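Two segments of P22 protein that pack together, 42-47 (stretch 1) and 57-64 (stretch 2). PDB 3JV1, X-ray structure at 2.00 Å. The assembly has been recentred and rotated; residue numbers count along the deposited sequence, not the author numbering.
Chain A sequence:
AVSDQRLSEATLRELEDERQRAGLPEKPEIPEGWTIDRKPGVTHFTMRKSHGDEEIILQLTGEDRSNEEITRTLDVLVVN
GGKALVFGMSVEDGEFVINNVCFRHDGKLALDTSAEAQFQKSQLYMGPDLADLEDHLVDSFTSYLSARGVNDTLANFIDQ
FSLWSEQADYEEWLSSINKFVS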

# COMPACT_ATOMS: atom_id res chain seq x y z
N VAL A 42 -14.70 -14.13 2.31
CA VAL A 42 -13.27 -13.92 2.41
C VAL A 42 -12.65 -14.44 1.11
O VAL A 42 -12.65 -15.64 0.86
N THR A 43 -12.12 -13.53 0.30
CA THR A 43 -11.53 -13.91 -0.98
C THR A 43 -10.09 -14.42 -0.88
O THR A 43 -9.70 -15.35 -1.58
N HIS A 44 -9.29 -13.84 0.01
CA HIS A 44 -7.90 -14.28 0.17
C HIS A 44 -7.73 -15.39 1.20
O HIS A 44 -7.36 -15.15 2.33
N PHE A 45 -8.00 -16.62 0.78
CA PHE A 45 -7.90 -17.77 1.67
C PHE A 45 -6.47 -18.31 1.77
O PHE A 45 -5.57 -17.90 1.03
N THR A 46 -6.26 -19.23 2.71
CA THR A 46 -4.95 -19.82 2.90
C THR A 46 -5.06 -21.34 2.86
O THR A 46 -6.07 -21.91 3.27
N MET A 47 -4.01 -21.99 2.37
CA MET A 47 -3.96 -23.44 2.31
C MET A 47 -2.70 -23.89 3.04
O MET A 47 -1.69 -23.20 3.01
N ILE A 57 2.72 -23.33 3.48
CA ILE A 57 1.57 -22.45 3.58
C ILE A 57 1.37 -21.63 2.32
O ILE A 57 2.31 -21.02 1.79
N LEU A 58 0.13 -21.65 1.83
CA LEU A 58 -0.26 -20.92 0.63
C LEU A 58 -1.22 -19.81 1.05
O LEU A 58 -2.29 -20.10 1.57
N GLN A 59 -0.84 -18.56 0.82
CA GLN A 59 -1.69 -17.42 1.18
C GLN A 59 -1.93 -16.55 -0.04
O GLN A 59 -0.98 -15.97 -0.57
N LEU A 60 -3.18 -16.47 -0.50
CA LEU A 60 -3.50 -15.61 -1.65
C LEU A 60 -3.25 -14.19 -1.20
O LEU A 60 -3.62 -13.82 -0.09
N THR A 61 -2.63 -13.38 -2.06
CA THR A 61 -2.35 -12.00 -1.70
C THR A 61 -3.03 -10.97 -2.59
O THR A 61 -2.95 -9.77 -2.34
N GLY A 62 -3.72 -11.43 -3.64
CA GLY A 62 -4.40 -10.49 -4.51
C GLY A 62 -4.60 -10.92 -5.94
O GLY A 62 -4.29 -12.05 -6.32
N GLU A 63 -5.13 -9.99 -6.73
CA GLU A 63 -5.40 -10.17 -8.16
C GLU A 63 -4.81 -8.89 -8.74
O GLU A 63 -4.97 -7.83 -8.15
N ASP A 64 -4.15 -8.97 -9.89
CA ASP A 64 -3.52 -7.75 -10.40
C ASP A 64 -3.58 -7.42 -11.88
O ASP A 64 -4.03 -8.21 -12.71

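The most distinctive feature of this contact is the way His44, a loop residue, lays its imidazole against Thr61, Gly62 and Glu63. Its CA-to-CB bond points sideways, but chi1 of -65° (m) and chi2 of 171° bring the ring end nearer. Thr61 C and Gly62 N lie over one ring face, while Glu63 OE2 sits at the edge, near the ring plane, and accepts a weak hydrogen bond: His44 NE2 to Glu63 OE2 is 3.0 Å, but the N-H...O angle is only 132°. Glu63 reaches this position by folding back, with chi1 m and chi2 p. Gly62 CA is 3.4 Å from His44 NE2; its phi/psi of 153/-175 by itself calls for glycine, since a CB would jam against the preceding carbonyl oxygen.

Leu60, the one residue of stretch 2 whose CB is directed toward stretch 1, has chi1 -82° and chi2 -74°, both m. Its CD2 lies 3.9 Å from the Phe45 ring centroid and 19° off the ring normal, evidence for a CH-pi contact over the face. Phe45 starts away from the strand, yet chi1 of 61° (p) returns its ring, so that Phe45 CE1 comes within 3.7 Å of Leu60 CD2. The same two residues are joined in the backbone by the hydrogen bond from Leu60 N to Phe45 O, 3.2 Å and nearly linear at 174°.

Beyond it the two stretches form an antiparallel ladder. Met47 N to Leu58 O and Leu58 N to Met47 O, each 2.7 Å, hold Met47 and Leu58 in register on one sheet face, where Met47 CB meets Leu58 CB at 3.8 Å before both side chains lead away. Thr46 (chi1 p) and Gln59 (chi1 m) share the other face more loosely, with Thr46 CG2 4.2 Å from Gln59 CG; Thr46 OG1 is hydrogen-bonded elsewhere in the structure.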

# COMPACT_ATOMS: atom_id res chain seq x y z
CB VAL A 42 -12.67 -14.67 3.61
CG1 VAL A 42 -11.17 -14.44 3.67
CG2 VAL A 42 -13.31 -14.20 4.90
CB THR A 43 -11.64 -12.72 -1.98
OG1 THR A 43 -11.00 -13.06 -3.22
CG2 THR A 43 -10.99 -11.49 -1.41
CB HIS A 44 -7.02 -13.08 0.54
CG HIS A 44 -6.93 -12.05 -0.54
ND1 HIS A 44 -6.34 -10.82 -0.35
CD2 HIS A 44 -7.36 -12.07 -1.83
CE1 HIS A 44 -6.41 -10.12 -1.47
NE2 HIS A 44 -7.02 -10.86 -2.38
CB PHE A 45 -8.84 -18.89 1.18
CG PHE A 45 -8.52 -19.40 -0.20
CD1 PHE A 45 -7.59 -20.41 -0.39
CD2 PHE A 45 -9.15 -18.86 -1.32
CE1 PHE A 45 -7.29 -20.89 -1.66
CE2 PHE A 45 -8.86 -19.32 -2.61
CZ PHE A 45 -7.93 -20.34 -2.78
CB THR A 46 -4.34 -19.40 4.24
OG1 THR A 46 -5.07 -20.01 5.30
CG2 THR A 46 -4.39 -17.90 4.41
CB MET A 47 -3.90 -23.91 0.86
CG MET A 47 -5.12 -23.55 0.02
SD MET A 47 -4.98 -24.14 -1.68
CE MET A 47 -5.01 -25.91 -1.42
CB ILE A 57 1.74 -21.49 4.76
CG1 ILE A 57 1.89 -22.29 6.06
CG2 ILE A 57 0.55 -20.54 4.84
CD1 ILE A 57 2.17 -21.45 7.28
CB LEU A 58 -0.98 -21.85 -0.35
CG LEU A 58 -0.23 -22.64 -1.41
CD1 LEU A 58 -0.12 -21.81 -2.68
CD2 LEU A 58 1.14 -23.07 -0.89
CB GLN A 59 -1.01 -16.55 2.24
CG GLN A 59 -0.34 -17.28 3.38
CD GLN A 59 0.40 -16.34 4.32
OE1 GLN A 59 1.19 -15.51 3.89
NE2 GLN A 59 0.14 -16.49 5.62
CB LEU A 60 -4.96 -15.77 -2.06
CG LEU A 60 -5.37 -16.95 -2.94
CD1 LEU A 60 -4.90 -16.70 -4.36
CD2 LEU A 60 -4.80 -18.24 -2.39
CB THR A 61 -0.82 -11.72 -1.70
OG1 THR A 61 -0.27 -12.04 -2.98
CG2 THR A 61 -0.13 -12.55 -0.64
CB GLU A 63 -6.90 -10.22 -8.42
CG GLU A 63 -7.67 -11.23 -7.57
CD GLU A 63 -7.67 -10.88 -6.09
OE1 GLU A 63 -8.10 -9.75 -5.74
OE2 GLU A 63 -7.25 -11.72 -5.27
CB ASP A 64 -2.05 -7.74 -9.98
CG ASP A 64 -1.23 -8.75 -10.76
OD1 ASP A 64 -1.69 -9.91 -10.88
OD2 ASP A 64 -0.14 -8.39 -11.25